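Local coordinates for protein transcriptional regulator (Aquifex aeolicus, PDB 2EH3) that probably binds DNA through a helix-turn-helix domain and regulates transcription, as a member of the TetR/AcrR family, at residues Leu77-Lys88 and Glu154-Leu164. Sequence-based numbering, arbitrary orientation.
Sequences LEMFLEVLYREK and ERELPFLKEKL. With MG (magnesium ion), chain C; MG (magnesium ion), chain B.
A chi1 of -167° points the Tyr85 ring across to the loop before helix 157-171, and its OH donates to Arg155 O at 2.8 Å, the acceptor lying at the ring edge in plane. Leu157 CB sits squarely over one face, 3.8 Å from the ring centroid, a CH-pi contact; Lys88 CD covers the opposite face, while Lys88 NZ turns back to hydrogen-bond Tyr85 O, from the face of the carbonyl plane opposite Lys88 N. Were Tyr85 an alanine, Arg155 O would probably lose this donor and a gap would open between Leu157 and Lys88. One turn back, Leu81 enters as a knob among Leu157, Leu160, Lys161 and Leu164, its CD2 3.6 Å from Lys161 CG. Here segments 77-86 and 157-164 of the TetR-type C-terminal domain run roughly antiparallel, their axes at 151°, with Ile146 of helix 131-152 also touching Leu81. Toward the metal end, Lys161 bends at chi3 (59°), and NZ forms a salt bridge to Glu82 OE2 at 2.8 Å, on that oxygen's anti lone pair, and a weak, longer one to Glu78 OE2. Those two oxygens also bind one magnesium ion; the metal, helped by the lysine, probably offsets their repulsion. Glu78 OE1 binds the second magnesium ion at 2.3 Å, a site shared with Glu75.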
loop_
_atom_site.group_PDB
_atom_site.type_symbol
_atom_site.label_atom_id
_atom_site.label_comp_id
_atom_site.label_asym_id
_atom_site.label_seq_id
_atom_site.Cartn_x
_atom_site.Cartn_y
_atom_site.Cartn_z
ATOM N N LEU A 77 -2.597 13.193 -15.139
ATOM C CA LEU A 77 -1.917 12.140 -14.398
ATOM C C LEU A 77 -0.388 12.227 -14.501
ATOM O O LEU A 77 0.303 11.912 -13.545
ATOM C CB LEU A 77 -2.457 10.761 -14.827
ATOM C CG LEU A 77 -3.935 10.655 -14.355
ATOM C CD1 LEU A 77 -4.732 9.649 -15.206
ATOM C CD2 LEU A 77 -3.969 10.296 -12.884
ATOM N N GLU A 78 0.135 12.650 -15.658
ATOM C CA GLU A 78 1.564 12.825 -15.762
ATOM C C GLU A 78 2.032 13.869 -14.741
ATOM O O GLU A 78 3.067 13.695 -14.090
ATOM C CB GLU A 78 1.924 13.282 -17.166
ATOM C CG GLU A 78 3.444 13.612 -17.309
ATOM C CD GLU A 78 3.825 14.152 -18.653
ATOM O OE1 GLU A 78 3.020 14.121 -19.604
ATOM O OE2 GLU A 78 4.980 14.651 -18.748
HETATM N N MSE A 79 1.265 14.939 -14.588
HETATM C CA MSE A 79 1.620 15.989 -13.633
HETATM C C MSE A 79 1.543 15.509 -12.198
HETATM O O MSE A 79 2.371 15.876 -11.359
HETATM C CB MSE A 79 0.676 17.170 -13.820
HETATM C CG MSE A 79 0.992 18.336 -12.941
HETATM SE SE MSE A 79 2.556 19.323 -13.541
HETATM C CE MSE A 79 2.179 19.390 -15.368
ATOM N N PHE A 80 0.533 14.684 -11.939
ATOM C CA PHE A 80 0.294 14.096 -10.617
ATOM C C PHE A 80 1.522 13.255 -10.259
ATOM O O PHE A 80 2.059 13.365 -9.166
ATOM C CB PHE A 80 -1.016 13.251 -10.708
ATOM C CG PHE A 80 -1.624 12.814 -9.372
ATOM C CD1 PHE A 80 -1.049 13.145 -8.146
ATOM C CD2 PHE A 80 -2.779 12.034 -9.380
ATOM C CE1 PHE A 80 -1.614 12.704 -6.940
ATOM C CE2 PHE A 80 -3.356 11.586 -8.171
ATOM C CZ PHE A 80 -2.758 11.930 -6.959
ATOM N N LEU A 81 1.971 12.409 -11.185
ATOM C CA LEU A 81 3.159 11.603 -10.928
ATOM C C LEU A 81 4.393 12.480 -10.726
ATOM O O LEU A 81 5.212 12.207 -9.857
ATOM C CB LEU A 81 3.388 10.623 -12.087
ATOM C CG LEU A 81 4.720 9.851 -12.068
ATOM C CD1 LEU A 81 4.847 8.958 -10.849
ATOM C CD2 LEU A 81 4.807 9.011 -13.356
ATOM N N GLU A 82 4.529 13.551 -11.505
ATOM C CA GLU A 82 5.693 14.395 -11.333
ATOM C C GLU A 82 5.737 15.013 -9.925
ATOM O O GLU A 82 6.797 15.041 -9.292
ATOM C CB GLU A 82 5.697 15.484 -12.403
ATOM C CG GLU A 82 6.058 14.945 -13.778
ATOM C CD GLU A 82 5.692 15.897 -14.887
ATOM O OE1 GLU A 82 4.981 16.885 -14.598
ATOM O OE2 GLU A 82 6.071 15.666 -16.070
ATOM N N VAL A 83 4.588 15.493 -9.442
ATOM C CA VAL A 83 4.529 16.082 -8.103
ATOM C C VAL A 83 4.815 15.020 -7.054
ATOM O O VAL A 83 5.607 15.264 -6.150
ATOM C CB VAL A 83 3.159 16.737 -7.835
ATOM C CG1 VAL A 83 3.001 17.080 -6.332
ATOM C CG2 VAL A 83 3.042 17.998 -8.705
ATOM N N LEU A 84 4.195 13.844 -7.162
ATOM C CA LEU A 84 4.481 12.813 -6.166
ATOM C C LEU A 84 5.976 12.472 -6.146
ATOM O O LEU A 84 6.554 12.250 -5.076
ATOM C CB LEU A 84 3.676 11.557 -6.440
ATOM C CG LEU A 84 2.156 11.692 -6.322
ATOM C CD1 LEU A 84 1.485 10.400 -6.782
ATOM C CD2 LEU A 84 1.783 12.012 -4.883
ATOM N N TYR A 85 6.609 12.432 -7.331
ATOM C CA TYR A 85 8.025 12.097 -7.412
ATOM C C TYR A 85 8.868 13.183 -6.746
ATOM O O TYR A 85 9.794 12.868 -6.001
ATOM C CB TYR A 85 8.453 11.900 -8.880
ATOM C CG TYR A 85 9.807 11.245 -9.024
ATOM C CD1 TYR A 85 9.928 9.847 -9.071
ATOM C CD2 TYR A 85 10.959 12.015 -9.055
ATOM C CE1 TYR A 85 11.200 9.222 -9.148
ATOM C CE2 TYR A 85 12.240 11.406 -9.125
ATOM C CZ TYR A 85 12.336 10.017 -9.173
ATOM O OH TYR A 85 13.571 9.427 -9.253
ATOM N N ARG A 86 8.566 14.449 -7.021
ATOM C CA ARG A 86 9.288 15.566 -6.387
ATOM C C ARG A 86 9.106 15.497 -4.863
ATOM O O ARG A 86 10.033 15.807 -4.104
ATOM C CB ARG A 86 8.748 16.920 -6.866
ATOM C CG ARG A 86 9.002 17.258 -8.329
ATOM C CD ARG A 86 8.942 18.776 -8.560
ATOM N NE ARG A 86 7.739 19.417 -8.023
ATOM C CZ ARG A 86 6.567 19.477 -8.650
ATOM N NH1 ARG A 86 6.421 18.936 -9.853
ATOM N NH2 ARG A 86 5.540 20.092 -8.077
ATOM N N GLU A 87 7.907 15.105 -4.436
ATOM C CA GLU A 87 7.562 14.984 -3.007
ATOM C C GLU A 87 7.780 13.556 -2.502
ATOM O O GLU A 87 7.172 13.175 -1.512
ATOM C CB GLU A 87 6.077 15.347 -2.779
ATOM C CG GLU A 87 5.666 16.735 -3.268
ATOM C CD GLU A 87 6.136 17.850 -2.348
ATOM O OE1 GLU A 87 5.886 17.741 -1.127
ATOM O OE2 GLU A 87 6.735 18.823 -2.850
ATOM N N LYS A 88 8.690 12.784 -3.109
ATOM C CA LYS A 88 8.835 11.385 -2.692
ATOM C C LYS A 88 9.195 11.138 -1.230
ATOM O O LYS A 88 8.821 10.111 -0.673
ATOM C CB LYS A 88 9.786 10.629 -3.636
ATOM C CG LYS A 88 11.162 11.217 -3.768
ATOM C CD LYS A 88 11.865 10.541 -4.947
ATOM C CE LYS A 88 13.092 11.328 -5.356
ATOM N NZ LYS A 88 12.754 12.743 -5.692
ATOM N N GLU A 154 14.371 2.988 -5.829
ATOM C CA GLU A 154 14.152 4.306 -6.366
ATOM C C GLU A 154 14.614 4.416 -7.811
ATOM O O GLU A 154 15.795 4.620 -8.090
ATOM C CB GLU A 154 14.814 5.405 -5.512
ATOM C CG GLU A 154 14.646 6.810 -6.132
ATOM C CD GLU A 154 14.973 7.968 -5.189
ATOM O OE1 GLU A 154 15.715 8.884 -5.611
ATOM O OE2 GLU A 154 14.477 7.975 -4.038
ATOM N N ARG A 155 13.670 4.253 -8.728
ATOM C CA ARG A 155 13.951 4.397 -10.143
ATOM C C ARG A 155 13.845 5.884 -10.459
ATOM O O ARG A 155 13.245 6.657 -9.689
ATOM C CB ARG A 155 12.922 3.635 -10.996
ATOM C CG ARG A 155 12.869 2.133 -10.727
ATOM C CD ARG A 155 14.227 1.468 -10.967
ATOM N NE ARG A 155 14.695 1.707 -12.336
ATOM C CZ ARG A 155 14.392 0.943 -13.390
ATOM N NH1 ARG A 155 13.635 -0.144 -13.255
ATOM N NH2 ARG A 155 14.812 1.304 -14.602
ATOM N N GLU A 156 14.410 6.274 -11.600
ATOM C CA GLU A 156 14.362 7.663 -12.042
ATOM C C GLU A 156 12.969 7.928 -12.635
ATOM O O GLU A 156 12.295 7.025 -13.155
ATOM C CB GLU A 156 15.426 7.946 -13.109
ATOM C CG GLU A 156 16.867 7.855 -12.611
ATOM C CD GLU A 156 17.874 8.109 -13.726
ATOM O OE1 GLU A 156 17.797 9.178 -14.372
ATOM O OE2 GLU A 156 18.747 7.244 -13.962
ATOM N N LEU A 157 12.565 9.181 -12.590
ATOM C CA LEU A 157 11.246 9.592 -13.090
ATOM C C LEU A 157 10.903 9.185 -14.532
ATOM O O LEU A 157 9.753 8.812 -14.811
ATOM C CB LEU A 157 11.090 11.114 -12.907
ATOM C CG LEU A 157 9.772 11.761 -13.362
ATOM C CD1 LEU A 157 8.555 11.100 -12.626
ATOM C CD2 LEU A 157 9.851 13.277 -13.070
ATOM N N PRO A 158 11.867 9.246 -15.469
ATOM C CA PRO A 158 11.497 8.846 -16.830
ATOM C C PRO A 158 10.930 7.432 -16.943
ATOM O O PRO A 158 10.033 7.171 -17.755
ATOM C CB PRO A 158 12.807 9.020 -17.612
ATOM C CG PRO A 158 13.442 10.208 -16.896
ATOM C CD PRO A 158 13.198 9.867 -15.435
ATOM N N PHE A 159 11.478 6.515 -16.152
ATOM C CA PHE A 159 11.001 5.151 -16.160
ATOM C C PHE A 159 9.547 5.096 -15.680
ATOM O O PHE A 159 8.714 4.438 -16.284
ATOM C CB PHE A 159 11.867 4.275 -15.242
ATOM C CG PHE A 159 11.368 2.868 -15.119
ATOM C CD1 PHE A 159 11.598 1.948 -16.140
ATOM C CD2 PHE A 159 10.656 2.459 -13.997
ATOM C CE1 PHE A 159 11.129 0.642 -16.046
ATOM C CE2 PHE A 159 10.174 1.143 -13.888
ATOM C CZ PHE A 159 10.414 0.240 -14.912
ATOM N N LEU A 160 9.260 5.779 -14.572
ATOM C CA LEU A 160 7.891 5.765 -14.063
ATOM C C LEU A 160 6.931 6.404 -15.055
ATOM O O LEU A 160 5.823 5.898 -15.262
ATOM C CB LEU A 160 7.786 6.478 -12.696
ATOM C CG LEU A 160 8.247 5.563 -11.564
ATOM C CD1 LEU A 160 9.707 5.813 -11.311
ATOM C CD2 LEU A 160 7.412 5.790 -10.313
ATOM N N LYS A 161 7.346 7.500 -15.688
ATOM C CA LYS A 161 6.482 8.147 -16.656
ATOM C C LYS A 161 6.189 7.279 -17.859
ATOM O O LYS A 161 5.067 7.278 -18.358
ATOM C CB LYS A 161 7.070 9.488 -17.053
ATOM C CG LYS A 161 6.872 10.442 -15.895
ATOM C CD LYS A 161 7.623 11.703 -16.057
ATOM C CE LYS A 161 7.226 12.422 -17.289
ATOM N NZ LYS A 161 7.871 13.763 -17.144
ATOM N N GLU A 162 7.179 6.524 -18.328
ATOM C CA GLU A 162 6.949 5.618 -19.432
ATOM C C GLU A 162 5.911 4.556 -19.032
ATOM O O GLU A 162 4.976 4.296 -19.779
ATOM C CB GLU A 162 8.281 4.965 -19.840
ATOM C CG GLU A 162 8.164 4.050 -21.040
ATOM C CD GLU A 162 9.512 3.483 -21.460
ATOM O OE1 GLU A 162 10.319 4.240 -22.047
ATOM O OE2 GLU A 162 9.743 2.303 -21.161
ATOM N N LYS A 163 6.071 3.961 -17.851
ATOM C CA LYS A 163 5.116 2.972 -17.372
ATOM C C LYS A 163 3.710 3.551 -17.261
ATOM O O LYS A 163 2.737 2.937 -17.687
ATOM C CB LYS A 163 5.545 2.447 -15.993
ATOM C CG LYS A 163 6.929 1.804 -16.011
ATOM C CD LYS A 163 6.888 0.442 -16.647
ATOM C CE LYS A 163 6.637 -0.615 -15.591
ATOM N NZ LYS A 163 6.607 -1.968 -16.206
ATOM N N LEU A 164 3.607 4.733 -16.673
ATOM C CA LEU A 164 2.286 5.368 -16.503
ATOM C C LEU A 164 1.666 5.658 -17.867
ATOM O O LEU A 164 0.507 5.340 -18.117
ATOM C CB LEU A 164 2.437 6.692 -15.713
ATOM C CG LEU A 164 1.110 7.410 -15.515
ATOM C CD1 LEU A 164 0.263 6.659 -14.504
ATOM C CD2 LEU A 164 1.381 8.792 -14.946
HETATM MG MG MG C . 5.678 16.818 -18.242
HETATM MG MG MG B . 3.097 15.483 -21.503
HETATM O O HOH W 1 3.721 17.221 -16.992
HETATM O O HOH W 2 2.508 16.670 -23.492
HETATM O O HOH W 3 3.527 13.577 -22.814
#